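Local coordinates for protein FMN reductase (NADPH) (Bacillus subtilis, PDB 3N2S) that uses NADPH to reduce flavin mononucleotide, and also reduces nitroaromatic compounds, quinones and azo dyes, working as a flavin-binding homodimer, at residues 13-18 with 131-136. Residues are numbered along the deposited sequence; the frame is centred on the assembly and turned at random.
Sequences SIRSFT and GICYIG. With FMN (flavin mononucleotide), chain E.
Arg15 and Cys133 meet where the loop 13-18 crosses an edge strand of the chain's sheet, 131-135, and together they reach the flavin. The arginine runs outward from the loop to the flavin. Beyond CB, CG, anti to the carbonyl carbon (chi1 -65°), is carried past Cys133 SG at 3.9 Å. The chain then runs extended through CD, which lies beside FMN O2, to NE, whose N-H points almost straight at FMN O2 (2.7 Å, 173°). Past CZ, NH2 donates to FMN N1 at 3.1 Å and adds a weak bond to O2. The pyrimidine end thus sits at the edge of the guanidinium, while Cys133 SG lies over one of its faces and also approaches FMN N1. This positive group beside N1 and O2 would be expected to stabilise negative charge on the reduced flavin.

The backbones are joined by one bond, Ile14 N to Ile132 O (3.0 Å); Ser13 CA adds a C-H...O contact to the same oxygen. Ile14 O is buried against Cys133 CB without a polar partner. Toward the start of the strand, Ile14 CG1 packs on Gly131 CA, and the ring of Phe17 turns its CE1 edge to Gly131 O (3.3 Å).

At the phosphate end, Ser13 N and OG donate to FMN O2P and O3P, and a water links Ser13 OG to Tyr134 N. Farther along, Gly136 N donates to FMN N5 (2.8 Å). Thr39 of the second subunit also binds this FMN. Loop and edge strand therefore grip the cofactor from phosphate to N5, forming part of the dimer-interface FMN site characteristic of the nitroreductase fold.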
loop_
_atom_site.group_PDB
_atom_site.type_symbol
_atom_site.label_atom_id
_atom_site.label_comp_id
_atom_site.label_asym_id
_atom_site.label_seq_id
_atom_site.Cartn_x
_atom_site.Cartn_y
_atom_site.Cartn_z
ATOM N N SER A 13 -15.306 -1.497 -7.155
ATOM C CA SER A 13 -14.497 -2.013 -8.256
ATOM C C SER A 13 -15.367 -2.029 -9.513
ATOM O O SER A 13 -16.540 -2.420 -9.451
ATOM C CB SER A 13 -13.994 -3.417 -7.937
ATOM O OG SER A 13 -13.030 -3.352 -6.898
ATOM N N ILE A 14 -14.814 -1.562 -10.633
ATOM C CA ILE A 14 -15.536 -1.543 -11.898
ATOM C C ILE A 14 -14.908 -2.617 -12.786
ATOM O O ILE A 14 -13.686 -2.628 -13.014
ATOM C CB ILE A 14 -15.520 -0.114 -12.534
ATOM C CG1 ILE A 14 -16.274 0.918 -11.647
ATOM C CG2 ILE A 14 -16.030 -0.142 -13.978
ATOM C CD1 ILE A 14 -17.817 0.658 -11.382
ATOM N N ARG A 15 -15.738 -3.545 -13.248
ATOM C CA ARG A 15 -15.247 -4.654 -14.054
ATOM C C ARG A 15 -15.865 -4.659 -15.455
ATOM O O ARG A 15 -15.726 -5.631 -16.189
ATOM C CB ARG A 15 -15.477 -5.989 -13.318
ATOM C CG ARG A 15 -14.668 -6.105 -12.035
ATOM C CD ARG A 15 -14.965 -7.423 -11.332
ATOM N NE ARG A 15 -14.171 -7.556 -10.107
ATOM C CZ ARG A 15 -14.558 -7.115 -8.916
ATOM N NH1 ARG A 15 -15.751 -6.549 -8.765
ATOM N NH2 ARG A 15 -13.779 -7.286 -7.854
ATOM N N SER A 16 -16.520 -3.551 -15.827
ATOM C CA SER A 16 -17.131 -3.409 -17.143
ATOM C C SER A 16 -16.834 -2.003 -17.632
ATOM O O SER A 16 -17.327 -1.023 -17.077
ATOM C CB SER A 16 -18.634 -3.688 -17.078
ATOM O OG SER A 16 -19.188 -3.600 -18.380
ATOM N N PHE A 17 -16.009 -1.912 -18.651
ATOM C CA PHE A 17 -15.569 -0.633 -19.202
ATOM C C PHE A 17 -15.938 -0.473 -20.654
ATOM O O PHE A 17 -16.058 -1.465 -21.352
ATOM C CB PHE A 17 -14.033 -0.517 -19.100
ATOM C CG PHE A 17 -13.459 -0.558 -17.712
ATOM C CD1 PHE A 17 -13.565 0.546 -16.862
ATOM C CD2 PHE A 17 -12.744 -1.670 -17.271
ATOM C CE1 PHE A 17 -12.961 0.540 -15.593
ATOM C CE2 PHE A 17 -12.172 -1.692 -15.993
ATOM C CZ PHE A 17 -12.277 -0.584 -15.166
ATOM N N THR A 18 -16.018 0.780 -21.133
ATOM C CA THR A 18 -16.251 1.045 -22.566
ATOM C C THR A 18 -14.892 0.871 -23.264
ATOM O O THR A 18 -13.872 0.785 -22.583
ATOM C CB THR A 18 -16.746 2.476 -22.790
ATOM O OG1 THR A 18 -15.665 3.388 -22.563
ATOM C CG2 THR A 18 -17.979 2.833 -21.938
ATOM N N GLY A 131 -13.503 4.490 -13.613
ATOM C CA GLY A 131 -13.613 3.310 -12.773
ATOM C C GLY A 131 -12.271 2.613 -12.705
ATOM O O GLY A 131 -11.443 2.751 -13.626
ATOM N N ILE A 132 -12.026 1.901 -11.581
ATOM C CA ILE A 132 -10.788 1.140 -11.396
ATOM C C ILE A 132 -11.082 -0.260 -10.869
ATOM O O ILE A 132 -12.074 -0.475 -10.169
ATOM C CB ILE A 132 -9.725 1.871 -10.493
ATOM C CG1 ILE A 132 -10.154 2.002 -9.000
ATOM C CG2 ILE A 132 -9.286 3.228 -11.051
ATOM C CD1 ILE A 132 -9.704 0.818 -8.055
ATOM N N CYS A 133 -10.142 -1.178 -11.106
ATOM C CA CYS A 133 -10.150 -2.509 -10.520
ATOM C C CYS A 133 -8.718 -2.983 -10.391
ATOM O O CYS A 133 -7.985 -3.027 -11.383
ATOM C CB CYS A 133 -11.018 -3.520 -11.276
ATOM S SG CYS A 133 -11.330 -5.043 -10.336
ATOM N N TYR A 134 -8.307 -3.287 -9.145
ATOM C CA TYR A 134 -6.975 -3.851 -8.881
ATOM C C TYR A 134 -6.985 -5.281 -9.384
ATOM O O TYR A 134 -8.026 -5.929 -9.338
ATOM C CB TYR A 134 -6.691 -3.874 -7.384
ATOM C CG TYR A 134 -6.230 -2.559 -6.814
ATOM C CD1 TYR A 134 -4.882 -2.322 -6.563
ATOM C CD2 TYR A 134 -7.144 -1.554 -6.494
ATOM C CE1 TYR A 134 -4.448 -1.113 -6.029
ATOM C CE2 TYR A 134 -6.726 -0.349 -5.938
ATOM C CZ TYR A 134 -5.374 -0.129 -5.720
ATOM O OH TYR A 134 -4.958 1.032 -5.151
ATOM N N ILE A 135 -5.838 -5.774 -9.897
ATOM C CA ILE A 135 -5.716 -7.127 -10.458
ATOM C C ILE A 135 -4.514 -7.852 -9.838
ATOM O O ILE A 135 -3.404 -7.803 -10.369
ATOM C CB ILE A 135 -5.646 -7.138 -12.019
ATOM C CG1 ILE A 135 -6.802 -6.274 -12.691
ATOM C CG2 ILE A 135 -5.576 -8.615 -12.575
ATOM C CD1 ILE A 135 -8.274 -6.826 -12.524
ATOM N N GLY A 136 -4.768 -8.506 -8.722
ATOM C CA GLY A 136 -3.774 -9.316 -8.018
ATOM C C GLY A 136 -3.598 -10.666 -8.690
ATOM O O GLY A 136 -2.631 -11.370 -8.406
HETATM N N1 FMN E . -10.782 -7.968 -8.336
HETATM C C2 FMN E . -10.808 -8.758 -9.442
HETATM O O2 FMN E . -11.849 -8.873 -10.117
HETATM N N3 FMN E . -9.700 -9.441 -9.833
HETATM C C4 FMN E . -8.462 -9.413 -9.238
HETATM O O4 FMN E . -7.486 -10.051 -9.652
HETATM C C4A FMN E . -8.368 -8.546 -8.042
HETATM N N5 FMN E . -7.220 -8.393 -7.430
HETATM C C5A FMN E . -7.160 -7.434 -6.396
HETATM C C6 FMN E . -5.890 -7.183 -5.813
HETATM C C7 FMN E . -5.731 -6.180 -4.868
HETATM C C7M FMN E . -4.337 -5.868 -4.346
HETATM C C8 FMN E . -6.891 -5.460 -4.379
HETATM C C8M FMN E . -6.777 -4.425 -3.317
HETATM C C9 FMN E . -8.180 -5.717 -4.934
HETATM C C9A FMN E . -8.348 -6.710 -5.927
HETATM N N10 FMN E . -9.578 -6.952 -6.594
HETATM C C10 FMN E . -9.659 -7.799 -7.655
HETATM C "C1'" FMN E . -10.786 -6.210 -6.170
HETATM C "C2'" FMN E . -11.321 -6.808 -4.861
HETATM O "O2'" FMN E . -11.949 -7.976 -5.186
HETATM C "C3'" FMN E . -12.349 -5.823 -4.312
HETATM O "O3'" FMN E . -11.631 -4.592 -3.998
HETATM C "C4'" FMN E . -13.132 -6.401 -3.050
HETATM O "O4'" FMN E . -14.070 -7.377 -3.544
HETATM C "C5'" FMN E . -13.984 -5.268 -2.413
HETATM O "O5'" FMN E . -14.902 -4.797 -3.444
HETATM P P FMN E . -15.014 -3.233 -3.833
HETATM O O1P FMN E . -15.449 -2.445 -2.623
HETATM O O2P FMN E . -15.983 -3.343 -4.990
HETATM O O3P FMN E . -13.621 -2.892 -4.388
HETATM O O HOH W 1 -10.245 -2.773 -7.102
#